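Local structure of ferrous iron transport protein B (Legionella pneumophila, 3IBY) at residues 15-20 with 152-157; 94-99 with 115-120; 98-103 with 247-252. The protein probably transports ferrous iron across the bacterial inner membrane in a GTP-driven uptake system, of which this piece is the cytosolic, GTP-binding part. All blocks are in the same frame, centred on the assembly; numbering follows the deposited sequence.

Contact 1: residues 15-20 with 152-157; sequences TTLFNA and IGIPAL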
loop_
_atom_site.group_PDB
_atom_site.type_symbol
_atom_site.label_atom_id
_atom_site.label_comp_id
_atom_site.label_asym_id
_atom_site.label_seq_id
_atom_site.Cartn_x
_atom_site.Cartn_y
_atom_site.Cartn_z
ATOM N N THR A 15 7.076 -3.661 12.370
ATOM C CA THR A 15 8.356 -3.416 12.981
ATOM C C THR A 15 9.100 -4.706 13.189
ATOM O O THR A 15 10.290 -4.785 12.964
ATOM C CB THR A 15 8.160 -2.722 14.327
ATOM O OG1 THR A 15 7.736 -1.383 14.085
ATOM C CG2 THR A 15 9.443 -2.689 15.147
ATOM N N THR A 16 8.393 -5.730 13.630
ATOM C CA THR A 16 8.988 -7.043 13.747
ATOM C C THR A 16 9.541 -7.515 12.409
ATOM O O THR A 16 10.620 -8.079 12.371
ATOM C CB THR A 16 7.960 -8.019 14.318
ATOM O OG1 THR A 16 7.539 -7.499 15.578
ATOM C CG2 THR A 16 8.518 -9.438 14.518
ATOM N N LEU A 17 8.836 -7.278 11.302
ATOM C CA LEU A 17 9.379 -7.709 9.985
ATOM C C LEU A 17 10.609 -6.915 9.649
ATOM O O LEU A 17 11.612 -7.442 9.168
ATOM C CB LEU A 17 8.355 -7.580 8.876
ATOM C CG LEU A 17 8.947 -7.998 7.522
ATOM C CD1 LEU A 17 9.570 -9.399 7.523
ATOM C CD2 LEU A 17 7.845 -7.883 6.508
ATOM N N PHE A 18 10.528 -5.626 9.949
ATOM C CA PHE A 18 11.643 -4.749 9.804
ATOM C C PHE A 18 12.831 -5.293 10.521
ATOM O O PHE A 18 13.923 -5.239 9.982
ATOM C CB PHE A 18 11.344 -3.387 10.361
ATOM C CG PHE A 18 12.464 -2.417 10.154
ATOM C CD1 PHE A 18 12.706 -1.893 8.875
ATOM C CD2 PHE A 18 13.300 -2.073 11.201
ATOM C CE1 PHE A 18 13.745 -0.985 8.649
ATOM C CE2 PHE A 18 14.381 -1.165 11.006
ATOM C CZ PHE A 18 14.600 -0.600 9.731
ATOM N N ASN A 19 12.639 -5.770 11.744
ATOM C CA ASN A 19 13.767 -6.268 12.537
ATOM C C ASN A 19 14.305 -7.594 11.960
ATOM O O ASN A 19 15.514 -7.862 11.949
ATOM C CB ASN A 19 13.373 -6.487 13.986
ATOM C CG ASN A 19 13.073 -5.209 14.726
ATOM O OD1 ASN A 19 13.555 -4.139 14.400
ATOM N ND2 ASN A 19 12.251 -5.331 15.753
ATOM N N ALA A 20 13.375 -8.410 11.493
ATOM C CA ALA A 20 13.690 -9.685 10.975
ATOM C C ALA A 20 14.581 -9.503 9.724
ATOM O O ALA A 20 15.585 -10.206 9.551
ATOM C CB ALA A 20 12.416 -10.400 10.646
ATOM N N ILE A 152 9.649 -17.200 10.200
ATOM C CA ILE A 152 9.171 -18.178 9.259
ATOM C C ILE A 152 8.721 -17.388 8.050
ATOM O O ILE A 152 7.964 -16.438 8.176
ATOM C CB ILE A 152 8.059 -19.053 9.876
ATOM C CG1 ILE A 152 8.651 -19.856 11.064
ATOM C CG2 ILE A 152 7.431 -19.999 8.805
ATOM C CD1 ILE A 152 7.626 -20.679 11.914
ATOM N N GLY A 153 9.224 -17.745 6.878
ATOM C CA GLY A 153 8.810 -17.085 5.645
ATOM C C GLY A 153 9.754 -16.005 5.130
ATOM O O GLY A 153 9.738 -15.682 3.922
ATOM N N ILE A 154 10.572 -15.455 6.023
ATOM C CA ILE A 154 11.535 -14.423 5.674
ATOM C C ILE A 154 12.390 -14.782 4.466
ATOM O O ILE A 154 12.645 -13.954 3.619
ATOM C CB ILE A 154 12.464 -14.094 6.888
ATOM C CG1 ILE A 154 11.824 -13.078 7.858
ATOM C CG2 ILE A 154 13.815 -13.534 6.413
ATOM C CD1 ILE A 154 10.339 -12.703 7.610
ATOM N N PRO A 155 12.848 -16.023 4.376
ATOM C CA PRO A 155 13.782 -16.249 3.267
ATOM C C PRO A 155 13.111 -16.207 1.912
ATOM O O PRO A 155 13.709 -15.751 0.951
ATOM C CB PRO A 155 14.330 -17.631 3.560
ATOM C CG PRO A 155 14.175 -17.780 5.060
ATOM C CD PRO A 155 12.857 -17.132 5.349
ATOM N N ALA A 156 11.869 -16.664 1.857
ATOM C CA ALA A 156 11.066 -16.654 0.645
ATOM C C ALA A 156 10.635 -15.238 0.253
ATOM O O ALA A 156 10.546 -14.905 -0.925
ATOM C CB ALA A 156 9.842 -17.538 0.849
ATOM N N LEU A 157 10.326 -14.421 1.262
ATOM C CA LEU A 157 10.004 -12.989 1.072
ATOM C C LEU A 157 11.239 -12.252 0.565
ATOM O O LEU A 157 11.132 -11.371 -0.265
ATOM C CB LEU A 157 9.556 -12.367 2.372
ATOM C CG LEU A 157 9.286 -10.885 2.303
ATOM C CD1 LEU A 157 7.961 -10.659 1.632
ATOM C CD2 LEU A 157 9.309 -10.255 3.701
#
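Leu17, on helix 14-22, meets Ile154 and Leu157 of helix 154-162 in a purely apolar contact that buries 150 Å² over both segments. CB of Leu17, its side-chain atom farthest from the partner helix, lies 5.6 Å from CD1 of Ile154. With CG anti to the backbone N (chi1 179°), the branch is carried toward helix 154-162; CG of Leu17 is 4.9 Å from CD1 of Ile154, and both methyls reach the partner helix, CD1 meeting two side chains and CD2 one. CD1 of Leu17 touches CD1 of Ile154 at 3.4 Å, a spacing left doubtful by the nearly eclipsed end of Ile154 (chi2 8°), and reaches CD2 of Leu157 at 3.9 Å. CD2 of Leu17 finds the same CD2 of Leu157 at 4.0 Å. Leu17 and Leu157 therefore meet tip to tip, whereas Leu17 and Ile154 run past each other in opposite directions. One turn on, CB of Ala20 rests against CG1 of Ile154 at 3.9 Å; here the backbones come closest, as the small side chain permits, with 7.4 Å between the CA atoms of Ala20 and Ile154. Helix 14-22 is the one that follows the P-loop. Leu17 also packs on Leu6 of strand 3-8 and Ile146, and both Leu17 and Leu157 lie on Ala116 of strand 113-118, placing the two helices side by side on one face of the central sheet.

Contact 2: residues 94-99 with 115-120; sequences CHLERH and VALNMM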
loop_
_atom_site.group_PDB
_atom_site.type_symbol
_atom_site.label_atom_id
_atom_site.label_comp_id
_atom_site.label_asym_id
_atom_site.label_seq_id
_atom_site.Cartn_x
_atom_site.Cartn_y
_atom_site.Cartn_z
ATOM N N CYS A 94 -5.105 -11.631 10.138
ATOM C CA CYS A 94 -6.280 -11.626 10.951
ATOM C C CYS A 94 -7.213 -10.457 10.621
ATOM O O CYS A 94 -8.302 -10.359 11.181
ATOM C CB CYS A 94 -5.874 -11.523 12.438
ATOM S SG CYS A 94 -4.720 -12.802 13.038
ATOM N N HIS A 95 -6.785 -9.512 9.799
ATOM C CA HIS A 95 -7.641 -8.362 9.530
ATOM C C HIS A 95 -7.440 -8.009 8.109
ATOM O O HIS A 95 -7.126 -6.856 7.802
ATOM C CB HIS A 95 -7.281 -7.177 10.424
ATOM C CG HIS A 95 -7.461 -7.461 11.877
ATOM N ND1 HIS A 95 -6.397 -7.613 12.735
ATOM C CD2 HIS A 95 -8.575 -7.690 12.614
ATOM C CE1 HIS A 95 -6.848 -7.857 13.953
ATOM N NE2 HIS A 95 -8.164 -7.913 13.906
ATOM N N LEU A 96 -7.605 -9.023 7.262
ATOM C CA LEU A 96 -7.345 -8.958 5.846
ATOM C C LEU A 96 -8.167 -7.875 5.197
ATOM O O LEU A 96 -7.633 -7.004 4.539
ATOM C CB LEU A 96 -7.661 -10.313 5.213
ATOM C CG LEU A 96 -7.156 -10.528 3.794
ATOM C CD1 LEU A 96 -5.614 -10.426 3.767
ATOM C CD2 LEU A 96 -7.696 -11.857 3.221
ATOM N N GLU A 97 -9.463 -7.885 5.410
ATOM C CA GLU A 97 -10.315 -6.962 4.702
ATOM C C GLU A 97 -9.964 -5.496 4.969
ATOM O O GLU A 97 -9.966 -4.661 4.021
ATOM C CB GLU A 97 -11.766 -7.215 5.038
ATOM C CG GLU A 97 -12.697 -6.467 4.123
ATOM C CD GLU A 97 -14.128 -6.968 4.205
ATOM O OE1 GLU A 97 -14.994 -6.389 3.518
ATOM O OE2 GLU A 97 -14.379 -7.923 4.958
ATOM N N ARG A 98 -9.655 -5.165 6.228
ATOM C CA ARG A 98 -9.260 -3.780 6.533
ATOM C C ARG A 98 -7.922 -3.505 5.856
ATOM O O ARG A 98 -7.755 -2.487 5.168
ATOM C CB ARG A 98 -9.175 -3.506 8.027
ATOM C CG ARG A 98 -8.513 -2.185 8.370
ATOM C CD ARG A 98 -8.644 -1.744 9.880
ATOM N NE ARG A 98 -7.484 -0.899 10.228
ATOM C CZ ARG A 98 -7.490 0.278 10.871
ATOM N NH1 ARG A 98 -8.584 0.814 11.384
ATOM N NH2 ARG A 98 -6.337 0.907 11.040
ATOM N N HIS A 99 -6.999 -4.446 5.985
ATOM C CA HIS A 99 -5.616 -4.194 5.624
ATOM C C HIS A 99 -5.430 -4.047 4.139
ATOM O O HIS A 99 -4.518 -3.362 3.700
ATOM C CB HIS A 99 -4.702 -5.267 6.186
ATOM C CG HIS A 99 -4.328 -5.049 7.612
ATOM N ND1 HIS A 99 -5.175 -4.452 8.522
ATOM C CD2 HIS A 99 -3.197 -5.352 8.290
ATOM C CE1 HIS A 99 -4.582 -4.404 9.705
ATOM N NE2 HIS A 99 -3.377 -4.934 9.587
ATOM N N VAL A 115 3.366 -8.699 -1.249
ATOM C CA VAL A 115 2.619 -8.735 -0.002
ATOM C C VAL A 115 3.260 -9.746 0.920
ATOM O O VAL A 115 3.587 -10.862 0.498
ATOM C CB VAL A 115 1.177 -9.082 -0.226
ATOM C CG1 VAL A 115 0.475 -9.275 1.100
ATOM C CG2 VAL A 115 0.528 -7.991 -0.985
ATOM N N ALA A 116 3.510 -9.311 2.154
ATOM C CA ALA A 116 4.022 -10.152 3.261
ATOM C C ALA A 116 2.834 -10.412 4.160
ATOM O O ALA A 116 2.335 -9.480 4.773
ATOM C CB ALA A 116 5.077 -9.428 4.046
ATOM N N LEU A 117 2.344 -11.653 4.201
ATOM C CA LEU A 117 1.050 -11.965 4.833
ATOM C C LEU A 117 1.424 -12.510 6.178
ATOM O O LEU A 117 1.796 -13.658 6.316
ATOM C CB LEU A 117 0.310 -12.986 3.990
ATOM C CG LEU A 117 -1.220 -13.074 3.892
ATOM C CD1 LEU A 117 -1.550 -14.550 3.911
ATOM C CD2 LEU A 117 -1.972 -12.318 4.975
ATOM N N ASN A 118 1.414 -11.621 7.156
ATOM C CA ASN A 118 1.997 -11.890 8.459
ATOM C C ASN A 118 0.940 -12.505 9.403
ATOM O O ASN A 118 -0.230 -12.561 9.074
ATOM C CB ASN A 118 2.594 -10.580 9.001
ATOM C CG ASN A 118 3.537 -10.776 10.184
ATOM O OD1 ASN A 118 3.995 -11.898 10.474
ATOM N ND2 ASN A 118 3.827 -9.676 10.887
ATOM N N MET A 119 1.394 -13.027 10.539
ATOM C CA MET A 119 0.548 -13.500 11.639
ATOM C C MET A 119 -0.266 -14.708 11.246
ATOM O O MET A 119 -1.417 -14.907 11.696
ATOM C CB MET A 119 -0.356 -12.394 12.116
ATOM C CG MET A 119 0.348 -11.081 12.378
ATOM S SD MET A 119 1.469 -11.163 13.760
ATOM C CE MET A 119 1.412 -9.461 14.347
ATOM N N MET A 120 0.345 -15.526 10.413
ATOM C CA MET A 120 -0.320 -16.723 9.948
ATOM C C MET A 120 -0.638 -17.676 11.127
ATOM O O MET A 120 -1.594 -18.499 11.046
ATOM C CB MET A 120 0.545 -17.448 8.913
ATOM C CG MET A 120 0.764 -16.710 7.626
ATOM S SD MET A 120 -0.763 -16.387 6.786
ATOM C CE MET A 120 -1.303 -18.005 6.197
#
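Leu96 and Leu117 meet inside a beta-alpha-beta unit of the P-loop GTPase fold, in which strand 86-92 leads through helix 96-106 to strand 113-118. CD1 of Leu96 approaches CD2 of Leu117 at 4.3 Å, a light apolar touch between branch ends. Neither CB bond aims at the other segment; it is the outer part of each side chain that closes the distance, and Leu96 does so with CG anti to the backbone N (chi1 -167°). The second touch lies at the loop ends of the two elements: SG of Cys94 stands 4.1 Å from the backbone O of Met119, with CB of Met119 slightly farther off, and makes a packing contact there. The two segments together bury 113 Å².

Further out, each partner has its own support. Cys94 is placed through its backbone N, bonded to OD1 of Asp92, and its CB lies over one face of the His95 ring, offset toward the rim. His95, the N-cap residue, accepts at its O the backbone N of His99 at 3.0 Å. Leu117 is held in the sheet by backbone bonding to Ile144. Met119 turns the chain with a positive phi (66°), and its side chain, after starting toward Cys94, leads away to Gly13 and His149.

Asn118 to Asp121 reads NMMD, the place of the NKxD guanine-recognition motif of GTPases, and these residues are predicted to bind GTP. Asn118 ties the segment to neighbouring loops, with ND2 bonded to O of Cys12 and OD1 to N of Ala148. That same OD1 also receives a weak bond from N of Met119, at 2.8 Å and bent to 137°.

Contact 3: residues 98-103 with 247-252; sequences RHLYLT and HEIVTL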
loop_
_atom_site.group_PDB
_atom_site.type_symbol
_atom_site.label_atom_id
_atom_site.label_comp_id
_atom_site.label_asym_id
_atom_site.label_seq_id
_atom_site.Cartn_x
_atom_site.Cartn_y
_atom_site.Cartn_z
ATOM N N ARG A 98 -9.655 -5.165 6.228
ATOM C CA ARG A 98 -9.260 -3.780 6.533
ATOM C C ARG A 98 -7.922 -3.505 5.856
ATOM O O ARG A 98 -7.755 -2.487 5.168
ATOM C CB ARG A 98 -9.175 -3.506 8.027
ATOM C CG ARG A 98 -8.513 -2.185 8.370
ATOM C CD ARG A 98 -8.644 -1.744 9.880
ATOM N NE ARG A 98 -7.484 -0.899 10.228
ATOM C CZ ARG A 98 -7.490 0.278 10.871
ATOM N NH1 ARG A 98 -8.584 0.814 11.384
ATOM N NH2 ARG A 98 -6.337 0.907 11.040
ATOM N N HIS A 99 -6.999 -4.446 5.985
ATOM C CA HIS A 99 -5.616 -4.194 5.624
ATOM C C HIS A 99 -5.430 -4.047 4.139
ATOM O O HIS A 99 -4.518 -3.362 3.700
ATOM C CB HIS A 99 -4.702 -5.267 6.186
ATOM C CG HIS A 99 -4.328 -5.049 7.612
ATOM N ND1 HIS A 99 -5.175 -4.452 8.522
ATOM C CD2 HIS A 99 -3.197 -5.352 8.290
ATOM C CE1 HIS A 99 -4.582 -4.404 9.705
ATOM N NE2 HIS A 99 -3.377 -4.934 9.587
ATOM N N LEU A 100 -6.305 -4.662 3.350
ATOM C CA LEU A 100 -6.249 -4.538 1.899
ATOM C C LEU A 100 -6.784 -3.196 1.377
ATOM O O LEU A 100 -6.714 -2.899 0.168
ATOM C CB LEU A 100 -7.068 -5.649 1.277
ATOM C CG LEU A 100 -6.415 -7.009 1.352
ATOM C CD1 LEU A 100 -7.404 -8.062 0.883
ATOM C CD2 LEU A 100 -5.165 -7.004 0.516
ATOM N N TYR A 101 -7.375 -2.385 2.235
ATOM C CA TYR A 101 -7.793 -1.084 1.744
ATOM C C TYR A 101 -6.533 -0.373 1.304
ATOM O O TYR A 101 -6.451 0.092 0.175
ATOM C CB TYR A 101 -8.527 -0.307 2.821
ATOM C CG TYR A 101 -9.296 0.886 2.331
ATOM C CD1 TYR A 101 -10.613 0.773 1.973
ATOM C CD2 TYR A 101 -8.694 2.145 2.256
ATOM C CE1 TYR A 101 -11.343 1.878 1.555
ATOM C CE2 TYR A 101 -9.395 3.240 1.823
ATOM C CZ TYR A 101 -10.741 3.101 1.484
ATOM O OH TYR A 101 -11.469 4.197 1.081
ATOM N N LEU A 102 -5.543 -0.346 2.185
ATOM C CA LEU A 102 -4.263 0.287 1.896
ATOM C C LEU A 102 -3.584 -0.287 0.690
ATOM O O LEU A 102 -2.958 0.431 -0.093
ATOM C CB LEU A 102 -3.327 0.160 3.074
ATOM C CG LEU A 102 -1.890 0.635 2.905
ATOM C CD1 LEU A 102 -1.891 2.108 2.545
ATOM C CD2 LEU A 102 -1.123 0.333 4.227
ATOM N N THR A 103 -3.736 -1.591 0.540
ATOM C CA THR A 103 -3.067 -2.342 -0.507
ATOM C C THR A 103 -3.541 -1.908 -1.862
ATOM O O THR A 103 -2.745 -1.736 -2.775
ATOM C CB THR A 103 -3.339 -3.859 -0.411
ATOM O OG1 THR A 103 -2.884 -4.377 0.845
ATOM C CG2 THR A 103 -2.591 -4.564 -1.513
ATOM N N HIS A 247 -14.119 -6.520 -0.270
ATOM C CA HIS A 247 -15.044 -7.458 0.396
ATOM C C HIS A 247 -15.211 -8.674 -0.502
ATOM O O HIS A 247 -15.145 -9.785 -0.059
ATOM C CB HIS A 247 -16.410 -6.819 0.681
ATOM C CG HIS A 247 -17.372 -7.710 1.417
ATOM N ND1 HIS A 247 -17.416 -7.792 2.795
ATOM C CD2 HIS A 247 -18.354 -8.531 0.964
ATOM C CE1 HIS A 247 -18.368 -8.636 3.157
ATOM N NE2 HIS A 247 -18.957 -9.094 2.066
ATOM N N GLU A 248 -15.357 -8.448 -1.779
ATOM C CA GLU A 248 -15.501 -9.563 -2.682
ATOM C C GLU A 248 -14.233 -10.440 -2.706
ATOM O O GLU A 248 -14.346 -11.649 -2.700
ATOM C CB GLU A 248 -16.000 -9.087 -4.075
ATOM C CG GLU A 248 -15.359 -9.710 -5.288
ATOM C CD GLU A 248 -15.763 -8.992 -6.585
ATOM O OE1 GLU A 248 -15.149 -9.314 -7.627
ATOM O OE2 GLU A 248 -16.665 -8.100 -6.562
ATOM N N ILE A 249 -13.046 -9.860 -2.674
ATOM C CA ILE A 249 -11.821 -10.681 -2.653
ATOM C C ILE A 249 -11.702 -11.479 -1.368
ATOM O O ILE A 249 -11.214 -12.617 -1.379
ATOM C CB ILE A 249 -10.529 -9.825 -2.815
ATOM C CG1 ILE A 249 -10.343 -9.443 -4.278
ATOM C CG2 ILE A 249 -9.268 -10.564 -2.291
ATOM C CD1 ILE A 249 -9.679 -8.094 -4.451
ATOM N N VAL A 250 -12.138 -10.885 -0.258
ATOM C CA VAL A 250 -12.023 -11.532 1.047
ATOM C C VAL A 250 -12.940 -12.752 1.079
ATOM O O VAL A 250 -12.508 -13.857 1.412
ATOM C CB VAL A 250 -12.301 -10.540 2.209
ATOM C CG1 VAL A 250 -12.381 -11.264 3.515
ATOM C CG2 VAL A 250 -11.186 -9.473 2.312
ATOM N N THR A 251 -14.185 -12.565 0.654
ATOM C CA THR A 251 -15.170 -13.663 0.568
ATOM C C THR A 251 -14.719 -14.870 -0.332
ATOM O O THR A 251 -15.132 -15.987 -0.118
ATOM C CB THR A 251 -16.560 -13.103 0.131
ATOM O OG1 THR A 251 -16.377 -12.197 -0.952
ATOM C CG2 THR A 251 -17.240 -12.308 1.252
ATOM N N LEU A 252 -13.858 -14.640 -1.312
ATOM C CA LEU A 252 -13.273 -15.709 -2.142
ATOM C C LEU A 252 -12.069 -16.433 -1.498
ATOM O O LEU A 252 -11.727 -17.555 -1.861
ATOM C CB LEU A 252 -12.816 -15.115 -3.486
ATOM C CG LEU A 252 -13.903 -14.596 -4.437
ATOM C CD1 LEU A 252 -13.327 -13.713 -5.519
ATOM C CD2 LEU A 252 -14.632 -15.763 -5.037
#
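Leu100 faces Ile249 and Val250 across a helix-helix interface between helix 96-106 of the G domain and helix 234-253, the last long helix of the chain. The three CB bonds all point toward the opposing segment, so the side chains converge, yet the backbones stay well apart: the CA atoms of Leu100 and Val250, the nearest pair, are 9.1 Å from each other. Leu100 covers this distance with an extended end (chi2 172°), which sends CD1 forward while CD2 stays back, 6.1 Å from CG2 of Ile249.

The contact is slight, burying 76 Å², but all three residues are buried within the whole chain. Leu100 also packs on Ile91 of strand 86-92 and on Leu139 of helix 132-139, and Ile249 touches Leu135 and Leu138 of that same helix. The C-terminal helix is thus seated on the G domain against two of its helices, consistent with a helical GDI domain attached to the GTPase.

CD1 of Leu100 faces the notch between two methyls, 4.3 Å from CG2 of Val250 and 4.5 Å from CG2 of Ile249, with an angle of about 71° between the two directions.

In the fold
Contacts 2 and 3 both use helix 96-106, with centres 9 Å apart: contact 2 joins that helix to strand 113-118, contact 3 joins it to the C-terminal helix. Glu97 connects them through a probable hydrogen bond between OE1 of Glu97 and ND1 of His247, 2.9 Å. Contact 1 lies 14 Å from contact 2, centre to centre, and meets it where CD2 of Leu17 lies 4.0 Å from CB of Ala116. Contacts 1 and 3 do not touch; their nearest atoms are about 11 Å apart. The predicted GTP site draws on contact 1 through Thr15 and on contact 2 through Asn118, Met119 and Met120, while contact 3 stands back, with the side chain of Leu100 about 8 Å from that of Asn9.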